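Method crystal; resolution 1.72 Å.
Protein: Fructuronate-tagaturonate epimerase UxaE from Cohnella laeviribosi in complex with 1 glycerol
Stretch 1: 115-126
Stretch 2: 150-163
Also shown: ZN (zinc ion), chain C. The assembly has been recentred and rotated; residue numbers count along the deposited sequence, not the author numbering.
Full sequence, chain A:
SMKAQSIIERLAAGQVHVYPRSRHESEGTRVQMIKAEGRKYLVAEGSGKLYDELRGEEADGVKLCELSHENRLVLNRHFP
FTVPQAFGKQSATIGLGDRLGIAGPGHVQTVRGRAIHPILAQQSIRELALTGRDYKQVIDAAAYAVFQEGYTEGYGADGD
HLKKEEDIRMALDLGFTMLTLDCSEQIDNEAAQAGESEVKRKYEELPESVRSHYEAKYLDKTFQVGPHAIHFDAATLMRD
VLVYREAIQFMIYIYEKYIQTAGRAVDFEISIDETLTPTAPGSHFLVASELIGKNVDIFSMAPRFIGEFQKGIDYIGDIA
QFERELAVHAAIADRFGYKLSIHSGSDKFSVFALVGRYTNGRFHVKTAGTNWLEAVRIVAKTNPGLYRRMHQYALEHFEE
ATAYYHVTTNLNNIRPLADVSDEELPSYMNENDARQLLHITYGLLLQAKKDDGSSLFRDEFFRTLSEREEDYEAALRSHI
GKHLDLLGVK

Stretch 1 115-126: AIHPILAQQSIR
Stretch 2 150-163: GYTEGYGADGDHLK

A strand that starts at His117 and takes in Ala121 to Gln123 runs parallel to a second strand that takes in Ala157 to Gly159. The N-to-C directions differ by 11°, and the axes approach to 4.6 Å. A helix begins at Ile125, with phi/psi of -58/-41. Ser124 sits at its N-cap position. In the other stretch, Gly150 leaves a preceding helix with phi/psi 58/41 in a Schellman motif. The chain turns a corner at His161 (55/45).

The register pairs Ala121 with Ala157 (CA-CA 4.5 Å), Gln122 with Asp158 (CA-CA 4.8 Å) and Gln123 with Gly159 (CA-CA 6.5 Å). Gly156 N donates to Pro118 O at 2.9 Å, and Asp158 N donates to Ala121 O at 2.7 Å. Both bonds are nearly straight. Two further bonds are weak because they are long: Ala121 N to Gly156 O, 3.4 Å, and Asp160 N to Gln123 O, 3.4 Å. Leu120 departs from extended geometry, with phi/psi -81/-25. Ala157 CA also lies 3.2 Å from Ala121 O in a CA-H...O contact.

Gly156 has no side chain, and an ideal CB there would clash with Ile119 CD1 at 2.5 Å. Ile119 is m, m. Its CG2 lies 3.5 Å from Asp158 CB. Gly154, at 108/141, has backbone angles that call for glycine.

Gln122 and Asp158 point to the same face of the sheet, both with chi1 t. Water 3 bridges them, donating to Gln122 OE1 at 2.7 Å and to Asp158 OD2 at 2.8 Å. Water 4 accepts from Gln122 NE2 at 2.9 Å and donates to Asp160 OD2 at 2.8 Å. The two ends of the amide thus reach different carboxylates through water. Ala121 and Ala157 share the other face, with their CB atoms 3.7 Å apart. Gln123 is m, m and folds back, so that its NE2 donates to Gln122 O at 2.9 Å.

Apolar packing lies at both ends of the contact. Pro118 CG is 3.9 Å from Tyr151 CE2, and Leu120 CD1 is 3.8 Å from Tyr155 CB. Tyr151 has chi1 t, Tyr155 p; Leu120 is m, t. Near the helix start, Ile125 CG1 meets Leu162 CD2 at 4.1 Å. Water 2 joins His117 ND1 (2.8 Å), Tyr151 OH (2.9 Å) and Gly154 O (2.8 Å), linking the loop to the strand.

His161 has chi1 -90° and chi2 -68°. Its NE2 binds the zinc ion at 2.4 Å, and water 5 is another ligand, its oxygen 2.3 Å from ZN.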

# COMPACT_ATOMS: atom_id res chain seq x y z
N ALA A 115 -6.99 -10.32 13.83
CA ALA A 115 -5.78 -9.92 14.55
C ALA A 115 -4.75 -9.40 13.55
O ALA A 115 -3.72 -10.01 13.27
CB ALA A 115 -5.22 -11.08 15.37
N ILE A 116 -5.06 -8.23 12.99
CA ILE A 116 -4.15 -7.57 12.06
C ILE A 116 -4.47 -6.08 12.09
O ILE A 116 -5.63 -5.69 12.28
CB ILE A 116 -4.26 -8.16 10.63
CG1 ILE A 116 -3.11 -7.63 9.75
CG2 ILE A 116 -5.63 -7.86 10.02
CD1 ILE A 116 -2.89 -8.46 8.47
N HIS A 117 -3.43 -5.26 11.96
CA HIS A 117 -3.59 -3.81 11.98
C HIS A 117 -3.57 -3.29 10.57
O HIS A 117 -2.67 -3.66 9.80
CB HIS A 117 -2.47 -3.15 12.78
CG HIS A 117 -2.40 -3.61 14.20
ND1 HIS A 117 -3.37 -3.31 15.13
CD2 HIS A 117 -1.46 -4.33 14.86
CE1 HIS A 117 -3.05 -3.84 16.29
NE2 HIS A 117 -1.89 -4.46 16.16
N PRO A 118 -4.51 -2.42 10.20
CA PRO A 118 -4.55 -1.92 8.81
C PRO A 118 -3.71 -0.69 8.57
O PRO A 118 -3.80 0.29 9.33
CB PRO A 118 -6.04 -1.61 8.61
CG PRO A 118 -6.50 -1.16 10.00
CD PRO A 118 -5.67 -1.97 11.00
N ILE A 119 -2.89 -0.71 7.53
CA ILE A 119 -2.27 0.50 7.00
C ILE A 119 -3.24 0.99 5.93
O ILE A 119 -3.16 0.61 4.76
CB ILE A 119 -0.86 0.24 6.47
CG1 ILE A 119 -0.04 -0.57 7.49
CG2 ILE A 119 -0.17 1.57 6.14
CD1 ILE A 119 0.08 0.07 8.88
N LEU A 120 -4.20 1.82 6.35
CA LEU A 120 -5.33 2.15 5.48
C LEU A 120 -4.99 3.23 4.48
O LEU A 120 -5.66 3.35 3.45
CB LEU A 120 -6.53 2.63 6.30
CG LEU A 120 -7.40 1.64 7.02
CD1 LEU A 120 -8.43 2.46 7.78
CD2 LEU A 120 -8.10 0.73 6.01
N ALA A 121 -4.01 4.07 4.80
CA ALA A 121 -3.54 5.13 3.92
C ALA A 121 -2.19 4.69 3.38
O ALA A 121 -1.20 4.66 4.11
CB ALA A 121 -3.42 6.46 4.68
N GLN A 122 -2.15 4.33 2.10
CA GLN A 122 -0.90 3.86 1.51
C GLN A 122 -0.96 4.14 0.02
O GLN A 122 -1.77 3.53 -0.67
CB GLN A 122 -0.70 2.37 1.78
CG GLN A 122 0.45 1.77 0.99
CD GLN A 122 0.18 0.33 0.60
OE1 GLN A 122 0.23 -0.56 1.44
NE2 GLN A 122 -0.12 0.10 -0.67
N GLN A 123 -0.12 5.05 -0.46
CA GLN A 123 0.00 5.30 -1.89
C GLN A 123 1.44 5.69 -2.18
O GLN A 123 2.12 6.29 -1.34
CB GLN A 123 -0.94 6.42 -2.37
CG GLN A 123 -2.41 6.01 -2.53
CD GLN A 123 -2.62 5.08 -3.71
OE1 GLN A 123 -2.83 5.54 -4.84
NE2 GLN A 123 -2.55 3.78 -3.46
N SER A 124 1.91 5.32 -3.37
CA SER A 124 3.24 5.68 -3.83
C SER A 124 3.23 7.05 -4.50
O SER A 124 2.18 7.55 -4.91
CB SER A 124 3.79 4.64 -4.81
OG SER A 124 3.11 4.69 -6.05
N ILE A 125 4.42 7.63 -4.62
CA ILE A 125 4.58 8.90 -5.33
C ILE A 125 4.09 8.77 -6.77
O ILE A 125 3.41 9.67 -7.29
CB ILE A 125 6.06 9.35 -5.27
CG1 ILE A 125 6.45 9.72 -3.85
CG2 ILE A 125 6.28 10.53 -6.20
CD1 ILE A 125 5.70 10.92 -3.30
N ARG A 126 4.40 7.65 -7.42
CA ARG A 126 3.92 7.41 -8.78
C ARG A 126 2.40 7.32 -8.82
O ARG A 126 1.76 7.86 -9.73
CB ARG A 126 4.55 6.14 -9.34
CG ARG A 126 3.92 5.67 -10.65
CD ARG A 126 4.79 4.64 -11.32
NE ARG A 126 6.10 5.20 -11.66
CZ ARG A 126 7.24 4.54 -11.56
NH1 ARG A 126 7.24 3.28 -11.15
NH2 ARG A 126 8.38 5.13 -11.88
N GLY A 150 -16.71 3.34 12.86
CA GLY A 150 -16.50 3.28 14.30
C GLY A 150 -15.39 2.34 14.68
O GLY A 150 -15.52 1.57 15.65
N TYR A 151 -14.30 2.35 13.92
CA TYR A 151 -13.17 1.45 14.14
C TYR A 151 -12.12 2.22 14.93
O TYR A 151 -11.43 3.08 14.38
CB TYR A 151 -12.61 0.97 12.81
CG TYR A 151 -11.44 0.02 12.92
CD1 TYR A 151 -11.64 -1.35 13.07
CD2 TYR A 151 -10.13 0.49 12.81
CE1 TYR A 151 -10.57 -2.22 13.15
CE2 TYR A 151 -9.05 -0.39 12.89
CZ TYR A 151 -9.28 -1.74 13.06
OH TYR A 151 -8.22 -2.61 13.14
N THR A 152 -12.00 1.92 16.22
CA THR A 152 -11.16 2.68 17.12
C THR A 152 -9.84 1.99 17.44
O THR A 152 -9.06 2.52 18.24
CB THR A 152 -11.91 2.98 18.43
OG1 THR A 152 -12.13 1.75 19.13
CG2 THR A 152 -13.24 3.63 18.14
N GLU A 153 -9.57 0.83 16.84
CA GLU A 153 -8.38 0.05 17.16
C GLU A 153 -7.10 0.66 16.62
O GLU A 153 -6.02 0.24 17.05
CB GLU A 153 -8.52 -1.38 16.63
CG GLU A 153 -9.41 -2.26 17.49
CD GLU A 153 -10.85 -1.85 17.46
OE1 GLU A 153 -11.39 -1.61 16.35
OE2 GLU A 153 -11.47 -1.75 18.55
N GLY A 154 -7.17 1.59 15.69
CA GLY A 154 -5.99 2.24 15.16
C GLY A 154 -5.67 1.82 13.74
O GLY A 154 -5.81 0.65 13.37
N TYR A 155 -5.23 2.77 12.93
CA TYR A 155 -4.80 2.50 11.57
C TYR A 155 -3.51 3.26 11.29
O TYR A 155 -3.20 4.26 11.94
CB TYR A 155 -5.88 2.91 10.53
CG TYR A 155 -5.99 4.40 10.35
CD1 TYR A 155 -6.80 5.16 11.19
CD2 TYR A 155 -5.29 5.05 9.33
CE1 TYR A 155 -6.89 6.53 11.03
CE2 TYR A 155 -5.37 6.41 9.18
CZ TYR A 155 -6.17 7.15 10.03
OH TYR A 155 -6.25 8.51 9.85
N GLY A 156 -2.76 2.77 10.31
CA GLY A 156 -1.51 3.38 9.92
C GLY A 156 -1.54 4.08 8.57
O GLY A 156 -2.46 3.86 7.77
N ALA A 157 -0.54 4.90 8.31
CA ALA A 157 -0.41 5.64 7.05
C ALA A 157 1.03 5.51 6.56
O ALA A 157 1.96 5.91 7.26
CB ALA A 157 -0.78 7.12 7.23
N ASP A 158 1.19 4.98 5.35
CA ASP A 158 2.48 4.60 4.78
C ASP A 158 2.82 5.52 3.61
O ASP A 158 2.05 5.60 2.64
CB ASP A 158 2.43 3.13 4.33
CG ASP A 158 3.70 2.64 3.65
OD1 ASP A 158 4.78 3.27 3.76
OD2 ASP A 158 3.60 1.57 3.01
N GLY A 159 3.94 6.22 3.71
CA GLY A 159 4.51 6.91 2.58
C GLY A 159 5.29 5.91 1.77
O GLY A 159 6.45 5.61 2.09
N ASP A 160 4.66 5.35 0.75
CA ASP A 160 5.16 4.16 0.08
C ASP A 160 6.15 4.55 -1.02
O ASP A 160 5.95 5.55 -1.71
CB ASP A 160 3.98 3.39 -0.51
CG ASP A 160 4.39 2.07 -1.13
OD1 ASP A 160 5.43 1.51 -0.74
OD2 ASP A 160 3.65 1.61 -2.02
N HIS A 161 7.22 3.76 -1.15
CA HIS A 161 8.18 3.90 -2.25
C HIS A 161 8.76 5.31 -2.34
O HIS A 161 8.87 5.88 -3.42
CB HIS A 161 7.54 3.55 -3.59
CG HIS A 161 7.67 2.12 -3.96
ND1 HIS A 161 8.89 1.55 -4.27
CD2 HIS A 161 6.75 1.14 -4.07
CE1 HIS A 161 8.70 0.27 -4.55
NE2 HIS A 161 7.41 0.00 -4.45
N LEU A 162 9.15 5.86 -1.19
CA LEU A 162 9.79 7.17 -1.16
C LEU A 162 11.26 7.06 -1.56
O LEU A 162 11.97 6.15 -1.14
CB LEU A 162 9.68 7.81 0.22
CG LEU A 162 8.30 7.93 0.88
CD1 LEU A 162 8.46 8.46 2.29
CD2 LEU A 162 7.37 8.82 0.08
N LYS A 163 11.71 8.02 -2.37
CA LYS A 163 13.07 8.07 -2.89
C LYS A 163 13.75 9.41 -2.64
O LYS A 163 14.96 9.45 -2.40
CB LYS A 163 13.08 7.80 -4.42
CG LYS A 163 12.60 6.41 -4.83
CD LYS A 163 12.61 6.25 -6.35
CE LYS A 163 11.58 5.21 -6.81
NZ LYS A 163 10.77 5.67 -7.98
ZN ZN C . 7.56 -2.26 -3.75
O HOH W 1 -8.33 -5.14 13.04
O HOH W 2 -5.71 -1.90 14.43
O HOH W 3 1.78 -0.43 3.64
O HOH W 4 0.93 2.00 -2.59
O HOH W 5 5.86 -2.64 -5.25